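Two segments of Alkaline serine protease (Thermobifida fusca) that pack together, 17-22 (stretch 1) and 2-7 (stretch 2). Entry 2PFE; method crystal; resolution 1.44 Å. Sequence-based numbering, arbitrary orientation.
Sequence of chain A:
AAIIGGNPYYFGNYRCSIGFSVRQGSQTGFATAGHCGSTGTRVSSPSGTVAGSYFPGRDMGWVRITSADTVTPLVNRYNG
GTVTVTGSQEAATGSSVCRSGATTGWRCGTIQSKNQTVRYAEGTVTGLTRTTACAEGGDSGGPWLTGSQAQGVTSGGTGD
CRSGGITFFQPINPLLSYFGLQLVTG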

ATOM      1  N   SER A  17       0.102  -5.639  -4.356  1.00  3.94           N
ATOM      2  CA  SER A  17       0.276  -6.085  -2.968  1.00  4.12           C
ATOM      3  C   SER A  17      -0.744  -5.403  -2.074  1.00  3.78           C
ATOM      4  O   SER A  17      -1.005  -4.213  -2.206  1.00  3.69           O
ATOM      5  CB  SER A  17       1.685  -5.758  -2.490  1.00  3.99           C
ATOM      6  OG  SER A  17       2.622  -6.502  -3.232  1.00  3.76           O
ATOM      7  N   ILE A  18      -1.357  -6.189  -1.191  1.00  4.23           N
ATOM      8  CA  ILE A  18      -2.239  -5.660  -0.168  1.00  4.09           C
ATOM      9  C   ILE A  18      -1.486  -4.610   0.653  1.00  3.61           C
ATOM     10  O   ILE A  18      -0.367  -4.837   1.093  1.00  3.85           O
ATOM     11  CB  ILE A  18      -2.712  -6.809   0.762  1.00  3.69           C
ATOM     12  CG1 ILE A  18      -3.581  -7.804  -0.017  1.00  3.58           C
ATOM     13  CG2 ILE A  18      -3.382  -6.269   2.050  1.00  5.49           C
ATOM     14  CD1 ILE A  18      -3.792  -9.161   0.707  1.00  4.96           C
ATOM     15  N   GLY A  19      -2.121  -3.466   0.855  1.00  3.48           N
ATOM     16  CA  GLY A  19      -1.583  -2.440   1.732  1.00  3.91           C
ATOM     17  C   GLY A  19      -1.823  -2.721   3.202  1.00  3.86           C
ATOM     18  O   GLY A  19      -0.983  -3.310   3.858  1.00  4.42           O
ATOM     19  N   PHE A  20      -2.976  -2.276   3.716  1.00  3.86           N
ATOM     20  CA  PHE A  20      -3.349  -2.441   5.122  1.00  4.22           C
ATOM     21  C   PHE A  20      -4.816  -2.859   5.210  1.00  4.35           C
ATOM     22  O   PHE A  20      -5.658  -2.289   4.517  1.00  5.23           O
ATOM     23  CB  PHE A  20      -3.240  -1.118   5.901  1.00  3.68           C
ATOM     24  CG  PHE A  20      -1.835  -0.556   6.019  1.00  4.31           C
ATOM     25  CD1 PHE A  20      -1.386   0.440   5.155  1.00  4.73           C
ATOM     26  CD2 PHE A  20      -0.968  -1.012   6.998  1.00  4.70           C
ATOM     27  CE1 PHE A  20      -0.079   0.968   5.283  1.00  4.86           C
ATOM     28  CE2 PHE A  20       0.325  -0.505   7.118  1.00  4.75           C
ATOM     29  CZ  PHE A  20       0.764   0.494   6.273  1.00  4.54           C
ATOM     30  N   SER A  21      -5.127  -3.821   6.062  1.00  4.34           N
ATOM     31  CA  SER A  21      -6.540  -4.093   6.384  1.00  4.10           C
ATOM     32  C   SER A  21      -7.233  -2.822   6.874  1.00  3.97           C
ATOM     33  O   SER A  21      -6.656  -2.043   7.659  1.00  4.07           O
ATOM     34  CB  SER A  21      -6.677  -5.157   7.468  1.00  4.35           C
ATOM     35  OG  SER A  21      -6.268  -6.436   6.996  1.00  4.74           O
ATOM     36  N   VAL A  22      -8.473  -2.628   6.422  1.00  3.71           N
ATOM     37  CA  VAL A  22      -9.313  -1.496   6.851  1.00  4.48           C
ATOM     38  C   VAL A  22     -10.744  -1.952   7.113  1.00  5.31           C
ATOM     39  O   VAL A  22     -11.143  -3.036   6.694  1.00  5.09           O
ATOM     40  CB  VAL A  22      -9.339  -0.336   5.803  1.00  4.46           C
ATOM     41  CG1 VAL A  22      -7.962   0.319   5.634  1.00  3.92           C
ATOM     42  CG2 VAL A  22      -9.910  -0.791   4.455  1.00  5.89           C
TER
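Stretch 2 (2-7) AIIGGN

Stretch 2 runs antiparallel to stretch 1: Ile3 lies nearest Ser21, Gly5 nearest Gly19 (CA to CA 4.9 Å) and Gly6 nearest Ser17 (CA to CA 5.2 Å). It begins as an extended, weakly bonded strand, then bends through a type II beta turn from Ile4 to Asn7, and its two hydrogen bonds to stretch 1 both fall in the second half of the segment. Ala2 is extended (phi/psi -69/136) and makes no contact with stretch 1. Ile3, also extended (-84/118), points its CA-to-CB bond toward stretch 1. Its rotamer is m for both chi1 and chi2; CG2 rests 3.8 Å from CG2 of Ile18 and 3.4 Å from OG of Ser21, so one methyl meets both an apolar and a polar neighbour. Ile4 (-130/128, chi1 m, chi2 t) points its CA-to-CB bond away from stretch 1, yet its carbonyl O lies 3.7 Å from CB of Ile18 and accepts the bond that closes the turn, from Asn7 N at 3.2 Å. Gly5 (-60/138) packs closely on backbone: its CA is 3.2 Å from Gly19 O and 3.5 Å from Ile18 O, the latter a CA-H...O contact. An ideal CB here would fall 2.4 Å from Gly19 O, a clash, so the absence of a side chain permits this approach. Gly6 adopts a positive phi (96/-14), at which a CB would jam against the carbonyl O of Gly5; its N donates a nearly straight hydrogen bond to Ile18 O (2.7 Å, 171°). Asn7 returns to an extended conformation (-83/153), and its O accepts from Ile18 N (2.8 Å, 164°) while lying 3.4 Å from Ser17 CA. Ile18 is thus held through both its N and its O, while CB of Asn7 approaches its CD1 to 4.2 Å. The end of the Asn7 side chain leads away, with OD1 hydrogen-bonded elsewhere in the structure.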

ATOM      1  N   ALA A   2      -6.301 -15.045   6.054  1.00  7.99           N
ATOM      2  CA  ALA A   2      -5.951 -13.762   6.672  1.00  7.86           C
ATOM      3  C   ALA A   2      -5.528 -12.758   5.605  1.00  7.44           C
ATOM      4  O   ALA A   2      -4.779 -13.108   4.689  1.00  7.69           O
ATOM      5  CB  ALA A   2      -4.819 -13.950   7.674  1.00  8.34           C
ATOM      6  N   ILE A   3      -6.024 -11.526   5.725  1.00  6.92           N
ATOM      7  CA  ILE A   3      -5.545 -10.405   4.922  1.00  6.39           C
ATOM      8  C   ILE A   3      -4.309  -9.846   5.606  1.00  6.39           C
ATOM      9  O   ILE A   3      -4.388  -9.336   6.720  1.00  6.98           O
ATOM     10  CB  ILE A   3      -6.615  -9.277   4.799  1.00  6.45           C
ATOM     11  CG1 ILE A   3      -7.906  -9.797   4.153  1.00  6.19           C
ATOM     12  CG2 ILE A   3      -6.088  -8.096   4.007  1.00  5.50           C
ATOM     13  CD1 ILE A   3      -7.734 -10.383   2.763  1.00  8.70           C
ATOM     14  N   ILE A   4      -3.177  -9.897   4.911  1.00  6.02           N
ATOM     15  CA  ILE A   4      -1.901  -9.486   5.498  1.00  5.83           C
ATOM     16  C   ILE A   4      -1.196  -8.501   4.543  1.00  4.90           C
ATOM     17  O   ILE A   4      -1.014  -8.776   3.341  1.00  5.44           O
ATOM     18  CB  ILE A   4      -1.005 -10.712   5.894  1.00  5.51           C
ATOM     19  CG1 ILE A   4      -1.698 -11.538   6.995  1.00  6.74           C
ATOM     20  CG2 ILE A   4       0.379 -10.260   6.366  1.00  6.55           C
ATOM     21  CD1 ILE A   4      -0.965 -12.773   7.402  1.00  7.68           C
ATOM     22  N   GLY A   5      -0.800  -7.352   5.078  1.00  4.39           N
ATOM     23  CA  GLY A   5      -0.161  -6.351   4.232  1.00  4.12           C
ATOM     24  C   GLY A   5       1.107  -6.910   3.607  1.00  3.47           C
ATOM     25  O   GLY A   5       1.893  -7.584   4.274  1.00  3.80           O
ATOM     26  N   GLY A   6       1.321  -6.607   2.323  1.00  4.21           N
ATOM     27  CA  GLY A   6       2.504  -7.093   1.611  1.00  4.53           C
ATOM     28  C   GLY A   6       2.278  -8.366   0.814  1.00  4.50           C
ATOM     29  O   GLY A   6       3.101  -8.733  -0.021  1.00  5.09           O
ATOM     30  N   ASN A   7       1.168  -9.040   1.076  1.00  5.13           N
ATOM     31  CA  ASN A   7       0.828 -10.231   0.325  1.00  5.59           C
ATOM     32  C   ASN A   7       0.149  -9.868  -0.997  1.00  5.67           C
ATOM     33  O   ASN A   7      -0.499  -8.816  -1.112  1.00  5.96           O
ATOM     34  CB  ASN A   7      -0.085 -11.133   1.161  1.00  4.89           C
ATOM     35  CG  ASN A   7       0.664 -11.933   2.208  1.00  6.99           C
ATOM     36  OD1 ASN A   7       1.905 -11.964   2.241  1.00  8.35           O
ATOM     37  ND2 ASN A   7      -0.098 -12.610   3.075  1.00  8.39           N
TER